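Local coordinates for protein allergen Bos d 2 (Bos taurus, PDB 4WFV) that probably carries pheromones as a secreted lipocalin, and is a major allergen of cow dander, at residues 43-48 with 67-72; 52-57 with 63-68; 129-134 with 143-148. All blocks are in the same frame, centred on the assembly; numbering follows the deposited sequence.

Contact 1 (43-48 with 67-72); sequences ECINDC and TEVAKR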
loop_
_atom_site.group_PDB
_atom_site.type_symbol
_atom_site.label_atom_id
_atom_site.label_comp_id
_atom_site.label_asym_id
_atom_site.label_seq_id
_atom_site.Cartn_x
_atom_site.Cartn_y
_atom_site.Cartn_z
ATOM N N GLU A 43 -7.781 -9.744 -1.294
ATOM C CA GLU A 43 -8.018 -11.179 -1.254
ATOM C C GLU A 43 -6.901 -11.911 -1.993
ATOM O O GLU A 43 -6.300 -11.373 -2.923
ATOM C CB GLU A 43 -9.383 -11.516 -1.853
ATOM C CG GLU A 43 -10.557 -10.931 -1.078
ATOM C CD GLU A 43 -10.691 -11.501 0.331
ATOM O OE1 GLU A 43 -10.172 -12.608 0.598
ATOM O OE2 GLU A 43 -11.314 -10.835 1.182
ATOM N N CYS A 44 -6.612 -13.132 -1.563
ATOM C CA CYS A 44 -5.631 -13.962 -2.248
ATOM C C CYS A 44 -6.336 -14.830 -3.279
ATOM O O CYS A 44 -7.455 -15.291 -3.057
ATOM C CB CYS A 44 -4.855 -14.841 -1.258
ATOM S SG CYS A 44 -3.488 -14.025 -0.361
ATOM N N ILE A 45 -5.677 -15.030 -4.414
ATOM C CA ILE A 45 -6.173 -15.918 -5.459
ATOM C C ILE A 45 -5.163 -17.046 -5.634
ATOM O O ILE A 45 -3.963 -16.807 -5.654
ATOM C CB ILE A 45 -6.351 -15.163 -6.783
ATOM C CG1 ILE A 45 -7.372 -14.040 -6.611
ATOM C CG2 ILE A 45 -6.766 -16.117 -7.900
ATOM C CD1 ILE A 45 -7.437 -13.082 -7.780
ATOM N N ASN A 46 -5.648 -18.278 -5.740
ATOM C CA ASN A 46 -4.758 -19.428 -5.889
ATOM C C ASN A 46 -3.638 -19.422 -4.848
ATOM O O ASN A 46 -2.454 -19.483 -5.183
ATOM C CB ASN A 46 -4.176 -19.484 -7.303
ATOM C CG ASN A 46 -5.239 -19.687 -8.358
ATOM O OD1 ASN A 46 -6.201 -20.428 -8.151
ATOM N ND2 ASN A 46 -5.080 -19.023 -9.498
ATOM N N ASP A 47 -4.035 -19.337 -3.583
ATOM C CA ASP A 47 -3.092 -19.373 -2.466
ATOM C C ASP A 47 -2.030 -18.282 -2.588
ATOM O O ASP A 47 -0.844 -18.521 -2.360
ATOM C CB ASP A 47 -2.448 -20.758 -2.331
ATOM C CG ASP A 47 -3.419 -21.804 -1.797
ATOM O OD1 ASP A 47 -4.560 -21.438 -1.448
ATOM O OD2 ASP A 47 -3.033 -22.990 -1.723
ATOM N N CYS A 48 -2.490 -17.090 -2.953
ATOM C CA CYS A 48 -1.654 -15.882 -3.017
ATOM C C CYS A 48 -0.699 -15.844 -4.212
ATOM O O CYS A 48 0.250 -15.059 -4.234
ATOM C CB CYS A 48 -0.911 -15.639 -1.695
ATOM S SG CYS A 48 -2.003 -15.428 -0.241
ATOM N N THR A 67 -10.779 -2.193 -8.652
ATOM C CA THR A 67 -10.162 -3.442 -8.251
ATOM C C THR A 67 -9.043 -3.763 -9.229
ATOM O O THR A 67 -9.255 -3.781 -10.443
ATOM C CB THR A 67 -11.173 -4.597 -8.225
ATOM O OG1 THR A 67 -12.170 -4.336 -7.228
ATOM C CG2 THR A 67 -10.472 -5.917 -7.904
ATOM N N GLU A 68 -7.849 -3.992 -8.694
ATOM C CA GLU A 68 -6.692 -4.367 -9.503
ATOM C C GLU A 68 -6.167 -5.739 -9.093
ATOM O O GLU A 68 -6.205 -6.102 -7.919
ATOM C CB GLU A 68 -5.574 -3.327 -9.361
ATOM C CG GLU A 68 -5.930 -1.933 -9.854
ATOM C CD GLU A 68 -5.845 -1.811 -11.363
ATOM O OE1 GLU A 68 -5.273 -2.723 -11.993
ATOM O OE2 GLU A 68 -6.356 -0.813 -11.913
ATOM N N VAL A 69 -5.669 -6.507 -10.054
ATOM C CA VAL A 69 -5.095 -7.804 -9.744
ATOM C C VAL A 69 -3.588 -7.753 -9.936
ATOM O O VAL A 69 -3.097 -7.305 -10.975
ATOM C CB VAL A 69 -5.705 -8.919 -10.621
ATOM C CG1 VAL A 69 -5.045 -10.255 -10.320
ATOM C CG2 VAL A 69 -7.205 -8.998 -10.392
ATOM N N ALA A 70 -2.856 -8.189 -8.918
ATOM C CA ALA A 70 -1.401 -8.237 -8.972
ATOM C C ALA A 70 -0.939 -9.691 -9.047
ATOM O O ALA A 70 -1.450 -10.543 -8.330
ATOM C CB ALA A 70 -0.811 -7.562 -7.745
ATOM N N LYS A 71 0.034 -9.965 -9.905
ATOM C CA LYS A 71 0.539 -11.326 -10.102
ATOM C C LYS A 71 1.878 -11.541 -9.412
ATOM O O LYS A 71 2.769 -10.710 -9.523
ATOM C CB LYS A 71 0.698 -11.593 -11.598
ATOM C CG LYS A 71 1.320 -12.943 -11.928
ATOM C CD LYS A 71 0.421 -14.096 -11.531
ATOM C CE LYS A 71 1.085 -15.428 -11.846
ATOM N NZ LYS A 71 0.250 -16.588 -11.426
ATOM N N ARG A 72 2.033 -12.665 -8.709
ATOM C CA ARG A 72 3.284 -12.951 -8.015
ATOM C C ARG A 72 4.450 -13.099 -8.992
ATOM O O ARG A 72 4.360 -13.830 -9.984
ATOM C CB ARG A 72 3.164 -14.225 -7.172
ATOM C CG ARG A 72 4.478 -14.990 -7.070
ATOM C CD ARG A 72 4.340 -16.201 -6.167
ATOM N NE ARG A 72 4.048 -15.795 -4.801
ATOM C CZ ARG A 72 3.334 -16.521 -3.948
ATOM N NH1 ARG A 72 2.830 -17.687 -4.332
ATOM N NH2 ARG A 72 3.118 -16.075 -2.718
HETATM O O HOH W 1 -2.812 -16.918 -10.028
#
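The carbonyl oxygen of C48 sits over one face of the R72 guanidinium, above its centre. C48 O lies 3.4 Å from R72 NH2, but the angle is too poor for a hydrogen bond. The oxygen rests about 3.3 Å above the guanidinium plane, so the N-H groups point past it. Its hydrogen bond comes instead from the hydroxyl of Y78. The guanidinium itself is held by the backbone oxygen of G75, bound through NE, and by a salt bridge from NH1 to E49. A bend at chi3 (-64°) turns the end of the R72 side chain across C48. D47 O approaches the same group obliquely, at 4.3 Å from R72 NH1. The loop carrying these carbonyls is tied by the disulfide between C44 SG and C48 SG, 2.0 Å long. A water bridges the two segments at the surface. It accepts from N46 ND2 at 3.1 Å and, weakly, from K71 NZ at 3.4 Å. Farther along, I45 CD1 and V69 CG1 make a loose apolar touch at 4.5 Å. I45 and V69 belong to strands that are not neighbours in the sheet; strand 50-59 runs between them. The arrangement is a disulfide-closed loop joining antiparallel strands 38-45 and 50-59, at the surface of the lipocalin beta-barrel.

Contact 2 (52-57 with 63-68); sequences SITFYL and CLLLTE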
loop_
_atom_site.group_PDB
_atom_site.type_symbol
_atom_site.label_atom_id
_atom_site.label_comp_id
_atom_site.label_asym_id
_atom_site.label_seq_id
_atom_site.Cartn_x
_atom_site.Cartn_y
_atom_site.Cartn_z
ATOM N N SER A 52 -6.001 -9.769 -5.285
ATOM C CA SER A 52 -7.038 -8.878 -5.769
ATOM C C SER A 52 -7.143 -7.739 -4.767
ATOM O O SER A 52 -7.358 -7.976 -3.583
ATOM C CB SER A 52 -8.370 -9.622 -5.872
ATOM O OG SER A 52 -9.387 -8.771 -6.356
ATOM N N ILE A 53 -6.965 -6.503 -5.226
ATOM C CA ILE A 53 -6.958 -5.359 -4.328
ATOM C C ILE A 53 -8.048 -4.382 -4.745
ATOM O O ILE A 53 -8.081 -3.904 -5.887
ATOM C CB ILE A 53 -5.594 -4.646 -4.338
ATOM C CG1 ILE A 53 -4.477 -5.640 -4.017
ATOM C CG2 ILE A 53 -5.581 -3.495 -3.337
ATOM C CD1 ILE A 53 -3.083 -5.062 -4.198
ATOM N N THR A 54 -8.946 -4.093 -3.810
ATOM C CA THR A 54 -10.055 -3.183 -4.044
ATOM C C THR A 54 -9.841 -1.910 -3.220
ATOM O O THR A 54 -9.543 -1.969 -2.017
ATOM C CB THR A 54 -11.388 -3.852 -3.695
ATOM O OG1 THR A 54 -11.596 -4.956 -4.589
ATOM C CG2 THR A 54 -12.535 -2.865 -3.835
ATOM N N PHE A 55 -9.937 -0.761 -3.881
ATOM C CA PHE A 55 -9.587 0.514 -3.259
ATOM C C PHE A 55 -10.298 1.652 -3.971
ATOM O O PHE A 55 -10.775 1.487 -5.092
ATOM C CB PHE A 55 -8.064 0.737 -3.337
ATOM C CG PHE A 55 -7.533 0.811 -4.747
ATOM C CD1 PHE A 55 -7.230 -0.342 -5.450
ATOM C CD2 PHE A 55 -7.350 2.042 -5.369
ATOM C CE1 PHE A 55 -6.752 -0.275 -6.749
ATOM C CE2 PHE A 55 -6.868 2.108 -6.664
ATOM C CZ PHE A 55 -6.570 0.951 -7.347
ATOM N N TYR A 56 -10.350 2.803 -3.313
ATOM C CA TYR A 56 -10.821 4.034 -3.947
ATOM C C TYR A 56 -9.677 4.905 -4.439
ATOM O O TYR A 56 -8.623 5.003 -3.805
ATOM C CB TYR A 56 -11.685 4.867 -2.995
ATOM C CG TYR A 56 -13.079 4.337 -2.792
ATOM C CD1 TYR A 56 -14.079 4.585 -3.728
ATOM C CD2 TYR A 56 -13.402 3.586 -1.666
ATOM C CE1 TYR A 56 -15.352 4.112 -3.543
ATOM C CE2 TYR A 56 -14.670 3.103 -1.477
ATOM C CZ TYR A 56 -15.641 3.371 -2.419
ATOM O OH TYR A 56 -16.907 2.876 -2.216
ATOM N N LEU A 57 -9.907 5.535 -5.585
ATOM C CA LEU A 57 -9.050 6.589 -6.102
ATOM C C LEU A 57 -9.960 7.802 -6.223
ATOM O O LEU A 57 -11.090 7.672 -6.691
ATOM C CB LEU A 57 -8.513 6.187 -7.475
ATOM C CG LEU A 57 -7.639 7.161 -8.258
ATOM C CD1 LEU A 57 -6.260 7.291 -7.614
ATOM C CD2 LEU A 57 -7.521 6.680 -9.698
ATOM N N CYS A 63 -14.965 9.921 -5.502
ATOM C CA CYS A 63 -14.403 8.619 -5.142
ATOM C C CYS A 63 -14.754 7.537 -6.162
ATOM O O CYS A 63 -15.928 7.253 -6.391
ATOM C CB CYS A 63 -14.901 8.192 -3.753
ATOM S SG CYS A 63 -14.318 9.211 -2.367
ATOM N N LEU A 64 -13.737 6.925 -6.764
ATOM C CA LEU A 64 -13.940 5.857 -7.735
ATOM C C LEU A 64 -13.453 4.515 -7.190
ATOM O O LEU A 64 -12.272 4.363 -6.848
ATOM C CB LEU A 64 -13.218 6.184 -9.046
ATOM C CG LEU A 64 -13.625 7.495 -9.725
ATOM C CD1 LEU A 64 -12.688 7.815 -10.874
ATOM C CD2 LEU A 64 -15.068 7.425 -10.206
ATOM N N LEU A 65 -14.362 3.545 -7.105
ATOM C CA LEU A 65 -14.037 2.206 -6.626
ATOM C C LEU A 65 -13.380 1.360 -7.719
ATOM O O LEU A 65 -13.964 1.117 -8.779
ATOM C CB LEU A 65 -15.281 1.491 -6.081
ATOM C CG LEU A 65 -15.045 0.172 -5.335
ATOM C CD1 LEU A 65 -14.194 0.403 -4.102
ATOM C CD2 LEU A 65 -16.360 -0.525 -4.954
ATOM N N LEU A 66 -12.163 0.909 -7.446
ATOM C CA LEU A 66 -11.405 0.126 -8.413
ATOM C C LEU A 66 -10.963 -1.193 -7.799
ATOM O O LEU A 66 -10.792 -1.301 -6.581
ATOM C CB LEU A 66 -10.173 0.907 -8.879
ATOM C CG LEU A 66 -10.414 2.244 -9.583
ATOM C CD1 LEU A 66 -9.090 2.935 -9.865
ATOM C CD2 LEU A 66 -11.207 2.042 -10.876
ATOM N N THR A 67 -10.779 -2.193 -8.652
ATOM C CA THR A 67 -10.162 -3.442 -8.251
ATOM C C THR A 67 -9.043 -3.763 -9.229
ATOM O O THR A 67 -9.255 -3.781 -10.443
ATOM C CB THR A 67 -11.173 -4.597 -8.225
ATOM O OG1 THR A 67 -12.170 -4.336 -7.228
ATOM C CG2 THR A 67 -10.472 -5.917 -7.904
ATOM N N GLU A 68 -7.849 -3.992 -8.694
ATOM C CA GLU A 68 -6.692 -4.367 -9.503
ATOM C C GLU A 68 -6.167 -5.739 -9.093
ATOM O O GLU A 68 -6.205 -6.102 -7.919
ATOM C CB GLU A 68 -5.574 -3.327 -9.361
ATOM C CG GLU A 68 -5.930 -1.933 -9.854
ATOM C CD GLU A 68 -5.845 -1.811 -11.363
ATOM O OE1 GLU A 68 -5.273 -2.723 -11.993
ATOM O OE2 GLU A 68 -6.356 -0.813 -11.913
#
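Strands 50-59 and 62-74 form an antiparallel beta hairpin, and this contact is its ladder. Three hydrogen-bonded pairs, I53 with E68, F55 with L66 and L57 with L64, are each closed by two backbone bonds. All six are short and fairly straight; L66 N to F55 O measures 2.8 Å, at 171°. T54-T67 and Y56-L65 are the non-hydrogen-bonded pairs between them. At the first, T54 OG1 and T67 OG1 share a hydrogen bond of 2.8 Å. Both threonines put OG1 beside their own backbone N (chi1 -64° in each), which brings the two hydroxyls together. S52 OG lies against T67 CG2 at 3.4 Å. At the second pair, L65 CD1 stands over the centre of the Y56 ring, 3.8 Å from its centroid, in a CH-pi contact. C63 SG approaches that ring obliquely and is joined to C154 by a disulfide, which ties this lipocalin barrel hairpin to the C-terminal tail. The other face of the hairpin carries F55, L57, L66 and E68. The CB of L66 lies over one face of the F55 ring, toward its rim, 4.2 Å from the centroid. E68 CG meets the ring edge in plane, 3.6 Å from F55 CE1. F82 packs edge-to-face with the F55 ring. L57 CD2 touches L66 CD1 at 4.1 Å.

Contact 3 (129-134 with 143-148); sequences EKYQQL and ENIENL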
loop_
_atom_site.group_PDB
_atom_site.type_symbol
_atom_site.label_atom_id
_atom_site.label_comp_id
_atom_site.label_asym_id
_atom_site.label_seq_id
_atom_site.Cartn_x
_atom_site.Cartn_y
_atom_site.Cartn_z
ATOM N N GLU A 129 6.564 2.949 14.787
ATOM C CA GLU A 129 8.013 2.742 14.846
ATOM C C GLU A 129 8.431 1.681 13.832
ATOM O O GLU A 129 9.401 1.873 13.090
ATOM C CB GLU A 129 8.437 2.347 16.267
ATOM C CG GLU A 129 9.951 2.382 16.516
ATOM C CD GLU A 129 10.691 1.122 16.110
ATOM O OE1 GLU A 129 10.079 0.062 15.887
ATOM O OE2 GLU A 129 11.940 1.194 16.031
ATOM N N LYS A 130 7.709 0.565 13.786
ATOM C CA LYS A 130 7.998 -0.487 12.810
ATOM C C LYS A 130 7.860 0.033 11.380
ATOM O O LYS A 130 8.725 -0.229 10.530
ATOM C CB LYS A 130 7.070 -1.683 13.024
ATOM C CG LYS A 130 7.393 -2.516 14.252
ATOM C CD LYS A 130 6.318 -3.568 14.500
ATOM C CE LYS A 130 6.613 -4.365 15.765
ATOM N NZ LYS A 130 5.420 -5.100 16.263
ATOM N N TYR A 131 6.773 0.754 11.108
ATOM C CA TYR A 131 6.561 1.315 9.777
ATOM C C TYR A 131 7.720 2.231 9.353
ATOM O O TYR A 131 8.236 2.120 8.247
ATOM C CB TYR A 131 5.221 2.061 9.744
ATOM C CG TYR A 131 4.914 2.701 8.420
ATOM C CD1 TYR A 131 4.800 1.939 7.265
ATOM C CD2 TYR A 131 4.741 4.070 8.326
ATOM C CE1 TYR A 131 4.522 2.533 6.044
ATOM C CE2 TYR A 131 4.468 4.670 7.117
ATOM C CZ TYR A 131 4.369 3.902 5.981
ATOM O OH TYR A 131 4.088 4.510 4.771
ATOM N N GLN A 132 8.118 3.130 10.244
ATOM C CA GLN A 132 9.195 4.067 9.936
ATOM C C GLN A 132 10.547 3.381 9.762
ATOM O O GLN A 132 11.325 3.777 8.904
ATOM C CB GLN A 132 9.244 5.187 10.977
ATOM C CG GLN A 132 7.997 6.072 10.911
ATOM C CD GLN A 132 8.110 7.364 11.681
ATOM O OE1 GLN A 132 9.074 7.595 12.405
ATOM N NE2 GLN A 132 7.102 8.217 11.538
ATOM N N GLN A 133 10.802 2.326 10.529
ATOM C CA GLN A 133 12.025 1.558 10.349
ATOM C C GLN A 133 12.033 0.843 8.994
ATOM O O GLN A 133 13.052 0.821 8.290
ATOM C CB GLN A 133 12.196 0.556 11.491
ATOM C CG GLN A 133 13.482 -0.250 11.396
ATOM C CD GLN A 133 14.719 0.614 11.527
ATOM O OE1 GLN A 133 14.723 1.614 12.250
ATOM N NE2 GLN A 133 15.779 0.240 10.819
ATOM N N LEU A 134 10.895 0.266 8.615
ATOM C CA LEU A 134 10.795 -0.393 7.314
ATOM C C LEU A 134 11.014 0.603 6.174
ATOM O O LEU A 134 11.660 0.289 5.169
ATOM C CB LEU A 134 9.440 -1.084 7.157
ATOM C CG LEU A 134 9.199 -2.289 8.066
ATOM C CD1 LEU A 134 7.705 -2.580 8.155
ATOM C CD2 LEU A 134 9.976 -3.506 7.597
ATOM N N GLU A 143 10.087 11.791 6.268
ATOM C CA GLU A 143 9.665 13.176 6.146
ATOM C C GLU A 143 8.491 13.313 5.180
ATOM O O GLU A 143 7.752 14.289 5.219
ATOM C CB GLU A 143 10.841 14.039 5.675
ATOM C CG GLU A 143 11.980 14.159 6.690
ATOM C CD GLU A 143 12.990 13.009 6.643
ATOM O OE1 GLU A 143 12.794 12.027 5.891
ATOM O OE2 GLU A 143 14.002 13.103 7.368
ATOM N N ASN A 144 8.343 12.327 4.298
ATOM C CA ASN A 144 7.274 12.361 3.303
ATOM C C ASN A 144 6.059 11.500 3.653
ATOM O O ASN A 144 5.223 11.226 2.794
ATOM C CB ASN A 144 7.801 11.985 1.917
ATOM C CG ASN A 144 8.635 13.093 1.291
ATOM O OD1 ASN A 144 8.693 14.211 1.811
ATOM N ND2 ASN A 144 9.278 12.791 0.168
ATOM N N ILE A 145 5.939 11.099 4.911
ATOM C CA ILE A 145 4.760 10.346 5.317
ATOM C C ILE A 145 3.514 11.227 5.214
ATOM O O ILE A 145 3.534 12.404 5.599
ATOM C CB ILE A 145 4.880 9.809 6.756
ATOM C CG1 ILE A 145 5.895 8.672 6.828
ATOM C CG2 ILE A 145 3.518 9.320 7.248
ATOM C CD1 ILE A 145 6.215 8.216 8.258
ATOM N N GLU A 146 2.446 10.645 4.666
ATOM C CA GLU A 146 1.123 11.267 4.577
ATOM C C GLU A 146 0.176 10.408 5.404
ATOM O O GLU A 146 0.226 9.181 5.321
ATOM C CB GLU A 146 0.634 11.280 3.114
ATOM C CG GLU A 146 1.418 12.187 2.158
ATOM C CD GLU A 146 0.932 13.627 2.188
ATOM O OE1 GLU A 146 -0.295 13.851 2.129
ATOM O OE2 GLU A 146 1.776 14.548 2.259
ATOM N N ASN A 147 -0.675 11.036 6.215
ATOM C CA ASN A 147 -1.741 10.289 6.870
ATOM C C ASN A 147 -2.947 10.269 5.945
ATOM O O ASN A 147 -3.597 11.289 5.728
ATOM C CB ASN A 147 -2.111 10.876 8.232
ATOM C CG ASN A 147 -3.190 10.065 8.937
ATOM O OD1 ASN A 147 -4.214 9.724 8.345
ATOM N ND2 ASN A 147 -2.955 9.734 10.206
ATOM N N LEU A 148 -3.196 9.118 5.348
ATOM C CA LEU A 148 -4.271 8.974 4.382
ATOM C C LEU A 148 -5.646 8.785 5.009
ATOM O O LEU A 148 -6.637 9.241 4.448
ATOM C CB LEU A 148 -3.987 7.801 3.440
ATOM C CG LEU A 148 -3.246 8.167 2.149
ATOM C CD1 LEU A 148 -1.916 8.863 2.450
ATOM C CD2 LEU A 148 -3.009 6.916 1.307
#
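Y131 is the first residue of 129-134 to touch 143-148, meeting I145. Helix 125-137 is the C-terminal helix that packs against the outside of the barrel in lipocalins. Here it meets I145, beside the short strand 146-147. Y131 is buried. Its CG lies anti to the backbone N (chi1 179°), and the ring extends from the helix toward the barrel. Y131 CE2 is 4.1 Å from I145 CD1, with the methyl oblique to the ring. The ring and the isoleucine chain lie alongside, pointing opposite ways. Beyond the ring, the Y131 hydroxyl bonds to T114 OG1. A22, M97 and V99 of the barrel strands and F123 of a loop also pack on this side chain; I145 adds a further apolar neighbour. Q132 comes next. Its chain is extended beyond CG and crosses I145 at about a right angle. The backbone oxygen of Q132 accepts a hydrogen bond from N142 ND2, just ahead of 143-148. I145 has its CB directed at the helix. CG1 lies beside its own backbone N (chi1 -72°), and the chain runs on to CD1, the one atom that reaches both helix residues. I145 also rests on Y20 of strand 17-23. The I145 CD1 methyl lies 3.8 Å from Q132 CG and closer still, 3.4 Å, to Q132 NE2.

Contacts 1 and 2 are neighbours along strand 62-74 and share T67 and E68. Their centres are 14 Å apart, and they touch through a probable hydrogen bond from S52 N to E43 O. Three successive strands, 38-45, 50-59 and 62-74, carry them. Contact 3 comes later in the chain and lies across the chain's centre from both. Its centre is about 25 Å from that of contact 1 and about 22 Å from that of contact 2. All three reach the same antiparallel sheet, contact 3 through strand 146-147. Contact 1 includes one outermost strand, 38-45, and contact 3 the other. Contacts 1 and 2 thus lie in the barrel wall, while contact 3 joins the helix to it.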